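Local structure of ABC transporter, periplasmic solute-binding protein (Rhizobium meliloti, 4WED) at residues A[36-41]-A[502-507]; A[230-235]-A[256-261]; A[337-342]-A[390-395]; A[290-295]-A[349-354]. The protein probably binds a peptide, or another small solute such as nickel or haem, in the periplasm for an ABC importer. One frame throughout, in Å; residues are numbered along the deposited sequence.

Contact 1: residues A[36-41]-A[502-507]; sequences GTLRVA and KRVQGF
Arg503 reaches across to strand 37-42 and places its NH2 2.7 Å from Thr37 O, near the plane of the guanidinium; the N-H...O angle of 123° makes this a weak hydrogen bond. CG of Arg503 sits between the backbone N and carbonyl carbon (chi1 81°), and the chain then runs extended to NE, which carries the group across to Thr37. Here the contact is tight. The two arginine chains cross at about a right angle with their guanidinium planes 29° apart, Arg39 NH1 over one face of the Arg503 group, and Arg39 NE comes within 3.3 Å of Arg503 NH2, two donors with no bond between them. The apolar part is looser: Leu38 CD1 meets Val504 CG2 at 4.3 Å, although both residues are buried. Asp241 takes Arg503 NE in a salt bridge and Arg39 N in a hydrogen bond, while Gly238 O accepts from Arg39 NH2. A leucine in place of Arg503 would probably leave Asp241 without this ionic mate and Thr37 O without its side-chain donor. The chemistry suggests that carboxylate and carbonyls probably make the close approach of two positive groups tolerable, tying the first strand to the C-terminal part of the chain.

Contact 2: residues A[230-235]-A[256-261]; sequences SRVAAL and GKQLEA
Leu259 carries the apolar part of this contact, its CD2 methyl 4.0 Å from Val232 CG1 and 4.2 Å from Leu235 CD2. One methyl thus touches residues a turn apart on helix 228-237, and it also comes to 4.1 Å from Val232 O, against the backbone itself. The valine supplies CG1 because that branch lies anti to the backbone N (chi1 170°); its side chain and that of Leu235 both meet Leu259 at a slant. Polar groups contribute only at the margin. Gln258, exposed and extended beyond CG, crosses Val232 at about a right angle and sets OE1 4.1 Å from Val232 CG1, a van der Waals touch. The backbones keep their bonds within each helix, for example Ala261 N to Lys257 O at 2.7 Å. The axes of 230-235 and 256-261 come within 11.0 Å and incline by 18°, so these segments run nearly parallel, and side chains make most of the packing. On the far side of helix 253-261, Lys257 forms a cation-pi contact with Tyr313. Both helices lie over sheet: Leu235 and Leu259 share Ala499 of strand 488-500, Leu235 also rests on Val243 of strand 242-244, and Leu259 on Val266 of strand 265-269.

Contact 3: residues A[337-342]-A[390-395]; sequences RDAAAA and KEVGID
Val392 points its CG1 methyl at helix 339-348, meeting Ala342 CB at 3.7 Å and Ala339 CA at 3.9 Å. With chi1 at -57° that branch stands anti to the carbonyl carbon, which directs it at the small residues of the helix's first turn. The short alanine side chains allow the two backbones to come close, Ala339 CA to Val392 CA being 5.7 Å. Beside this apolar patch, Arg337 and Glu391 cross at about a right angle. NH2 of the arginine meets OE1 of the glutamate at 3.2 Å in a salt bridge; the carboxylate lies at the guanidinium edge, but its plane is turned 51° from that of the arginine. The bridge is single-pronged, since OE2 stays 4.1 Å from the same NH2. Asp338 N-caps the first helix: its OD1 takes Ala341 N at 3.0 Å, nearly straight (172°), with the donor above the carboxylate plane. Gly393, at positive phi, makes the Schellman motif that follows the other helix, and Arg357 NE donates a hydrogen bond to Val392 O. The contact thus sets the start of helix 339-348 against the end of helix 378-392, with Ile298 of helix 290-299 packed on Ala341 and Ala342.

Contact 4: residues A[290-295]-A[349-354]; sequences PQVRKA and AGWTGS
Gln291, whose side chain lies against Ala349, gives its backbone O to Ala295 N at 3.0 Å, an ordinary bond within helix 290-299. Its own N bonds to the Asp289 carboxylate at the start of that helix. Across the contact the glutamine forms only van der Waals touches. Extended beyond CG, it sets OE1 4.0 Å from both CA and CB of Ala349, while NE2 passes 4.1 Å from Ala349 N, so the amide lies alongside the alanine without bonding to it. The next residue, Val292, supplies the apolar half. Its CG2, placed anti to the carbonyl carbon, is directed at the loop, where it meets Trp351 NE1 at 4.0 Å and CD1 at 4.2 Å, the pyrrole side of the indole. The valine and tryptophan side chains cross at about a right angle, and CG2 approaches the ring obliquely. The same methyl lies 4.3 Å from Ala349 CB. Between the two contacting loop residues, Gly350 turns the chain at positive phi in a Schellman motif that ends helix 339-348. Lys359 NZ donates to Ala349 O and Arg357 NH1 to Trp351 O, and Pro286 also packs on the indole. The helix and loop are thus probably held by apolar packing, while two of the loop's carbonyls, Ala349 O and Trp351 O, accept from basic side chains beyond the contact.

Overall arrangement
Contacts 1 and 2 belong to one region and touch through Ala41 CB and Arg231 CD at 4.0 Å; contacts 3 and 4 form a second group with centres about 9 Å apart, where Ala342 O meets Ala295 CB at 3.7 Å. The groups are well separated, the centres of contacts 1 and 4 being about 53 Å apart across the chain's centre. Contacts 3 and 4 interleave along the chain and share helix 339-348, one using its start and the other the turn after its end. Contacts 2 and 4 are buried and chiefly van der Waals; contacts 1 and 3 are only partly buried and add arginine chemistry, a carbonyl and like charge in contact 1, a carboxylate in contact 3.

Contact 1: residues A[36-41]-A[502-507]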
# COMPACT_ATOMS: atom_id res chain seq x y z
N GLY A 36 22.64 -7.98 -21.95
CA GLY A 36 21.22 -8.49 -22.00
C GLY A 36 20.66 -8.84 -20.64
O GLY A 36 19.84 -9.74 -20.49
N THR A 37 21.09 -8.08 -19.64
CA THR A 37 20.95 -8.44 -18.26
C THR A 37 20.55 -7.21 -17.46
O THR A 37 21.28 -6.25 -17.38
CB THR A 37 22.28 -8.97 -17.71
OG1 THR A 37 22.57 -10.23 -18.34
CG2 THR A 37 22.21 -9.16 -16.20
N LEU A 38 19.38 -7.26 -16.84
CA LEU A 38 18.95 -6.17 -16.00
C LEU A 38 19.41 -6.44 -14.57
O LEU A 38 19.14 -7.51 -14.02
CB LEU A 38 17.43 -6.03 -16.06
CG LEU A 38 16.82 -5.14 -14.98
CD1 LEU A 38 17.19 -3.69 -15.27
CD2 LEU A 38 15.31 -5.30 -14.92
N ARG A 39 20.05 -5.47 -13.94
CA ARG A 39 20.48 -5.64 -12.56
C ARG A 39 19.77 -4.70 -11.62
O ARG A 39 19.63 -3.50 -11.90
CB ARG A 39 22.00 -5.58 -12.40
CG ARG A 39 22.74 -4.59 -13.28
CD ARG A 39 23.71 -5.26 -14.24
NE ARG A 39 24.08 -4.38 -15.36
CZ ARG A 39 24.63 -3.17 -15.25
NH1 ARG A 39 24.93 -2.49 -16.35
NH2 ARG A 39 24.87 -2.60 -14.08
N VAL A 40 19.31 -5.27 -10.51
CA VAL A 40 18.39 -4.63 -9.60
C VAL A 40 18.90 -4.81 -8.19
O VAL A 40 19.19 -5.92 -7.78
CB VAL A 40 17.02 -5.31 -9.72
CG1 VAL A 40 16.08 -4.93 -8.59
CG2 VAL A 40 16.41 -5.00 -11.08
N ALA A 41 19.00 -3.73 -7.43
CA ALA A 41 19.46 -3.85 -6.07
C ALA A 41 18.38 -4.47 -5.21
O ALA A 41 17.22 -4.32 -5.50
CB ALA A 41 19.87 -2.50 -5.51
N LYS A 502 20.71 5.22 -17.50
CA LYS A 502 20.42 5.77 -18.79
C LYS A 502 19.97 4.71 -19.79
O LYS A 502 19.16 5.00 -20.65
CB LYS A 502 21.67 6.50 -19.33
N ARG A 503 20.50 3.49 -19.71
CA ARG A 503 20.20 2.49 -20.74
C ARG A 503 18.81 1.84 -20.55
O ARG A 503 18.28 1.22 -21.49
CB ARG A 503 21.31 1.41 -20.84
CG ARG A 503 21.25 0.31 -19.79
CD ARG A 503 22.50 -0.59 -19.78
NE ARG A 503 22.37 -1.69 -18.82
CZ ARG A 503 22.48 -3.00 -19.09
NH1 ARG A 503 22.79 -3.46 -20.31
NH2 ARG A 503 22.32 -3.88 -18.10
N VAL A 504 18.22 1.98 -19.36
CA VAL A 504 16.88 1.44 -19.13
C VAL A 504 15.77 2.30 -19.77
O VAL A 504 15.54 3.47 -19.40
CB VAL A 504 16.58 1.24 -17.63
CG1 VAL A 504 15.12 0.80 -17.42
CG2 VAL A 504 17.55 0.24 -17.03
N GLN A 505 15.10 1.70 -20.75
CA GLN A 505 13.91 2.28 -21.33
C GLN A 505 12.73 1.48 -20.87
O GLN A 505 12.82 0.29 -20.53
CB GLN A 505 13.97 2.22 -22.83
CG GLN A 505 15.12 3.03 -23.41
CD GLN A 505 14.91 3.29 -24.89
OE1 GLN A 505 14.74 2.37 -25.68
NE2 GLN A 505 14.90 4.56 -25.26
N GLY A 506 11.59 2.13 -20.88
CA GLY A 506 10.36 1.43 -20.62
C GLY A 506 10.10 1.19 -19.16
O GLY A 506 9.23 0.41 -18.84
N PHE A 507 10.83 1.87 -18.27
CA PHE A 507 10.61 1.66 -16.84
C PHE A 507 9.18 2.06 -16.46
O PHE A 507 8.70 3.14 -16.83
CB PHE A 507 11.59 2.40 -15.95
CG PHE A 507 11.30 2.23 -14.48
CD1 PHE A 507 11.66 1.07 -13.82
CD2 PHE A 507 10.66 3.22 -13.76
CE1 PHE A 507 11.39 0.92 -12.46
CE2 PHE A 507 10.36 3.06 -12.42
CZ PHE A 507 10.73 1.91 -11.77

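Contact 2: residues A[230-235]-A[256-261]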
# COMPACT_ATOMS: atom_id res chain seq x y z
N SER A 230 25.78 2.69 -0.48
CA SER A 230 26.35 1.81 -1.52
C SER A 230 25.47 1.71 -2.76
O SER A 230 25.93 1.73 -3.90
CB SER A 230 26.56 0.40 -0.96
OG SER A 230 27.55 0.37 0.06
N ARG A 231 24.17 1.61 -2.51
CA ARG A 231 23.19 1.48 -3.59
C ARG A 231 23.26 2.67 -4.57
O ARG A 231 23.33 2.49 -5.79
CB ARG A 231 21.81 1.28 -2.98
CG ARG A 231 21.73 -0.02 -2.17
CD ARG A 231 20.34 -0.62 -2.02
NE ARG A 231 19.48 0.22 -1.19
CZ ARG A 231 19.38 0.16 0.14
NH1 ARG A 231 20.07 -0.72 0.86
NH2 ARG A 231 18.55 0.99 0.76
N VAL A 232 23.33 3.87 -4.01
CA VAL A 232 23.51 5.10 -4.79
C VAL A 232 24.78 5.07 -5.64
O VAL A 232 24.75 5.34 -6.84
CB VAL A 232 23.55 6.33 -3.84
CG1 VAL A 232 23.98 7.60 -4.56
CG2 VAL A 232 22.17 6.53 -3.19
N ALA A 233 25.89 4.73 -5.00
CA ALA A 233 27.19 4.62 -5.68
C ALA A 233 27.12 3.64 -6.82
O ALA A 233 27.58 3.94 -7.93
CB ALA A 233 28.26 4.17 -4.70
N ALA A 234 26.50 2.48 -6.56
CA ALA A 234 26.49 1.37 -7.52
C ALA A 234 25.78 1.70 -8.82
O ALA A 234 26.14 1.21 -9.90
CB ALA A 234 25.91 0.13 -6.88
N LEU A 235 24.79 2.58 -8.72
CA LEU A 235 24.03 3.02 -9.91
C LEU A 235 24.88 4.01 -10.74
O LEU A 235 24.93 3.91 -11.98
CB LEU A 235 22.70 3.66 -9.47
CG LEU A 235 21.80 4.23 -10.57
CD1 LEU A 235 21.37 3.15 -11.56
CD2 LEU A 235 20.57 4.87 -9.95
N GLY A 256 17.36 10.62 -3.85
CA GLY A 256 16.70 10.94 -5.09
C GLY A 256 17.20 12.22 -5.69
O GLY A 256 17.55 12.27 -6.86
N LYS A 257 17.23 13.28 -4.88
CA LYS A 257 17.81 14.54 -5.34
C LYS A 257 19.24 14.39 -5.80
O LYS A 257 19.63 14.95 -6.83
CB LYS A 257 17.75 15.61 -4.25
CG LYS A 257 16.34 16.10 -3.98
CD LYS A 257 15.69 16.72 -5.21
CE LYS A 257 14.27 17.16 -4.89
NZ LYS A 257 13.49 17.59 -6.09
N GLN A 258 20.03 13.65 -5.03
CA GLN A 258 21.45 13.45 -5.37
C GLN A 258 21.55 12.87 -6.75
O GLN A 258 22.32 13.35 -7.58
CB GLN A 258 22.14 12.51 -4.40
CG GLN A 258 22.27 13.04 -2.98
CD GLN A 258 22.71 11.96 -2.00
OE1 GLN A 258 23.37 10.98 -2.38
NE2 GLN A 258 22.35 12.13 -0.73
N LEU A 259 20.77 11.82 -7.01
CA LEU A 259 20.88 11.12 -8.27
C LEU A 259 20.41 12.01 -9.40
O LEU A 259 21.07 12.12 -10.45
CB LEU A 259 20.10 9.82 -8.22
CG LEU A 259 20.80 8.83 -7.28
CD1 LEU A 259 19.84 7.74 -6.84
CD2 LEU A 259 22.02 8.23 -7.95
N GLU A 260 19.30 12.67 -9.14
CA GLU A 260 18.84 13.73 -10.00
C GLU A 260 19.99 14.66 -10.34
O GLU A 260 20.22 14.93 -11.50
CB GLU A 260 17.73 14.52 -9.31
CG GLU A 260 16.72 15.12 -10.26
CD GLU A 260 15.36 15.20 -9.62
OE1 GLU A 260 14.93 14.19 -9.02
OE2 GLU A 260 14.73 16.28 -9.70
N ALA A 261 20.73 15.12 -9.33
CA ALA A 261 21.87 16.04 -9.53
C ALA A 261 22.96 15.40 -10.39
O ALA A 261 23.47 16.02 -11.31
CB ALA A 261 22.45 16.53 -8.19

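Contact 3: residues A[337-342]-A[390-395]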
# COMPACT_ATOMS: atom_id res chain seq x y z
N ARG A 337 -3.00 26.20 1.91
CA ARG A 337 -2.93 26.93 3.19
C ARG A 337 -3.72 28.25 3.13
O ARG A 337 -3.46 29.09 2.27
CB ARG A 337 -1.47 27.19 3.64
CG ARG A 337 -1.39 27.44 5.14
CD ARG A 337 -0.16 28.16 5.69
NE ARG A 337 1.08 28.17 4.89
CZ ARG A 337 2.21 28.80 5.26
NH1 ARG A 337 3.31 28.75 4.52
NH2 ARG A 337 2.24 29.49 6.40
N ASP A 338 -4.67 28.43 4.05
CA ASP A 338 -5.39 29.70 4.11
C ASP A 338 -5.48 30.23 5.54
O ASP A 338 -6.43 29.98 6.25
CB ASP A 338 -6.77 29.51 3.46
CG ASP A 338 -7.38 30.82 3.03
OD1 ASP A 338 -7.15 31.83 3.71
OD2 ASP A 338 -8.10 30.82 2.00
N ALA A 339 -4.47 30.95 5.96
CA ALA A 339 -4.42 31.45 7.32
C ALA A 339 -5.56 32.39 7.61
O ALA A 339 -6.02 32.45 8.74
CB ALA A 339 -3.11 32.16 7.59
N ALA A 340 -6.02 33.12 6.61
CA ALA A 340 -7.06 34.12 6.85
C ALA A 340 -8.39 33.42 7.08
O ALA A 340 -9.12 33.72 8.04
CB ALA A 340 -7.15 35.11 5.70
N ALA A 341 -8.71 32.48 6.23
CA ALA A 341 -9.91 31.68 6.44
C ALA A 341 -9.88 30.89 7.78
O ALA A 341 -10.88 30.83 8.50
CB ALA A 341 -10.12 30.74 5.27
N ALA A 342 -8.72 30.35 8.15
CA ALA A 342 -8.60 29.63 9.41
C ALA A 342 -8.88 30.51 10.63
O ALA A 342 -9.64 30.13 11.53
CB ALA A 342 -7.22 29.00 9.50
N LYS A 390 0.74 28.55 14.92
CA LYS A 390 1.03 29.75 15.62
C LYS A 390 0.44 30.90 14.81
O LYS A 390 -0.23 31.75 15.38
CB LYS A 390 2.53 29.88 15.84
CG LYS A 390 3.01 31.27 16.25
CD LYS A 390 3.03 31.47 17.75
CE LYS A 390 3.55 32.85 18.07
NZ LYS A 390 4.47 32.85 19.22
N GLU A 391 0.65 30.91 13.49
CA GLU A 391 0.19 32.02 12.63
C GLU A 391 -1.32 32.21 12.66
O GLU A 391 -1.78 33.31 12.49
CB GLU A 391 0.67 31.84 11.19
CG GLU A 391 2.13 32.26 10.96
CD GLU A 391 2.74 31.71 9.66
OE1 GLU A 391 2.64 30.48 9.42
OE2 GLU A 391 3.34 32.49 8.89
N VAL A 392 -2.10 31.13 12.86
CA VAL A 392 -3.57 31.25 12.99
C VAL A 392 -4.07 31.38 14.42
O VAL A 392 -5.27 31.50 14.65
CB VAL A 392 -4.32 30.07 12.34
CG1 VAL A 392 -3.92 29.96 10.89
CG2 VAL A 392 -4.06 28.73 13.05
N GLY A 393 -3.14 31.33 15.38
CA GLY A 393 -3.43 31.53 16.79
C GLY A 393 -3.55 30.27 17.64
O GLY A 393 -4.07 30.32 18.74
N ILE A 394 -3.10 29.13 17.12
CA ILE A 394 -3.12 27.90 17.88
C ILE A 394 -1.74 27.62 18.42
O ILE A 394 -0.76 27.76 17.70
CB ILE A 394 -3.56 26.72 16.98
CG1 ILE A 394 -5.09 26.79 16.78
CG2 ILE A 394 -3.10 25.39 17.58
CD1 ILE A 394 -5.58 26.25 15.47
N ASP A 395 -1.68 27.23 19.69
CA ASP A 395 -0.42 26.94 20.42
C ASP A 395 -0.17 25.42 20.39
O ASP A 395 -0.73 24.65 21.18
CB ASP A 395 -0.50 27.47 21.87
CG ASP A 395 0.74 27.10 22.73
OD1 ASP A 395 1.88 27.13 22.23
OD2 ASP A 395 0.56 26.77 23.92

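Contact 4: residues A[290-295]-A[349-354]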
# COMPACT_ATOMS: atom_id res chain seq x y z
N PRO A 290 -16.21 21.13 14.99
CA PRO A 290 -15.69 20.85 13.65
C PRO A 290 -15.12 22.02 12.87
O PRO A 290 -14.32 21.79 11.95
CB PRO A 290 -16.91 20.30 12.91
CG PRO A 290 -18.08 20.72 13.73
CD PRO A 290 -17.59 20.64 15.13
N GLN A 291 -15.52 23.25 13.22
CA GLN A 291 -14.95 24.47 12.65
C GLN A 291 -13.48 24.59 13.04
O GLN A 291 -12.65 25.10 12.27
CB GLN A 291 -15.66 25.73 13.16
CG GLN A 291 -17.16 25.89 12.88
CD GLN A 291 -17.66 27.27 13.33
OE1 GLN A 291 -18.36 27.40 14.34
NE2 GLN A 291 -17.24 28.31 12.61
N VAL A 292 -13.18 24.14 14.25
CA VAL A 292 -11.81 24.17 14.77
C VAL A 292 -10.99 23.13 14.05
O VAL A 292 -9.88 23.39 13.61
CB VAL A 292 -11.79 23.95 16.28
CG1 VAL A 292 -10.36 23.73 16.81
CG2 VAL A 292 -12.44 25.16 16.97
N ARG A 293 -11.54 21.94 13.90
CA ARG A 293 -10.87 20.93 13.10
C ARG A 293 -10.53 21.43 11.67
O ARG A 293 -9.41 21.25 11.17
CB ARG A 293 -11.74 19.71 13.04
CG ARG A 293 -11.82 18.98 14.35
CD ARG A 293 -12.49 17.62 14.14
NE ARG A 293 -13.71 17.56 14.92
CZ ARG A 293 -14.92 17.31 14.46
NH1 ARG A 293 -15.14 17.00 13.21
NH2 ARG A 293 -15.92 17.34 15.32
N LYS A 294 -11.49 22.05 11.03
CA LYS A 294 -11.31 22.55 9.69
C LYS A 294 -10.20 23.58 9.68
O LYS A 294 -9.35 23.59 8.79
CB LYS A 294 -12.62 23.19 9.24
CG LYS A 294 -12.70 23.62 7.79
CD LYS A 294 -14.13 24.00 7.45
CE LYS A 294 -14.23 24.61 6.08
NZ LYS A 294 -15.56 25.27 5.87
N ALA A 295 -10.22 24.47 10.67
CA ALA A 295 -9.25 25.52 10.72
C ALA A 295 -7.87 24.90 10.85
O ALA A 295 -6.95 25.30 10.15
CB ALA A 295 -9.52 26.48 11.87
N ALA A 349 -16.03 30.58 15.83
CA ALA A 349 -16.17 29.59 16.90
C ALA A 349 -15.92 30.18 18.29
O ALA A 349 -16.07 29.48 19.26
CB ALA A 349 -15.23 28.41 16.69
N GLY A 350 -15.51 31.44 18.37
CA GLY A 350 -15.28 32.13 19.64
C GLY A 350 -13.87 32.04 20.21
O GLY A 350 -13.70 32.29 21.38
N TRP A 351 -12.88 31.65 19.41
CA TRP A 351 -11.49 31.74 19.84
C TRP A 351 -10.91 33.05 19.33
O TRP A 351 -10.76 33.25 18.12
CB TRP A 351 -10.70 30.53 19.34
CG TRP A 351 -11.24 29.27 19.93
CD1 TRP A 351 -12.25 28.52 19.43
CD2 TRP A 351 -10.85 28.65 21.18
NE1 TRP A 351 -12.51 27.47 20.25
CE2 TRP A 351 -11.66 27.50 21.33
CE3 TRP A 351 -9.88 28.94 22.16
CZ2 TRP A 351 -11.55 26.64 22.42
CZ3 TRP A 351 -9.77 28.10 23.25
CH2 TRP A 351 -10.61 26.95 23.38
N THR A 352 -10.66 33.97 20.26
CA THR A 352 -10.08 35.25 19.89
C THR A 352 -8.84 35.55 20.71
O THR A 352 -8.70 35.11 21.86
CB THR A 352 -11.06 36.38 20.10
OG1 THR A 352 -11.48 36.36 21.46
CG2 THR A 352 -12.25 36.22 19.20
N GLY A 353 -7.93 36.31 20.10
CA GLY A 353 -6.72 36.76 20.75
C GLY A 353 -5.56 36.75 19.77
O GLY A 353 -5.65 36.19 18.65
N SER A 354 -4.47 37.40 20.20
CA SER A 354 -3.21 37.43 19.46
C SER A 354 -2.07 37.61 20.45
O SER A 354 -2.15 38.51 21.29
CB SER A 354 -3.17 38.59 18.47
OG SER A 354 -2.33 38.27 17.39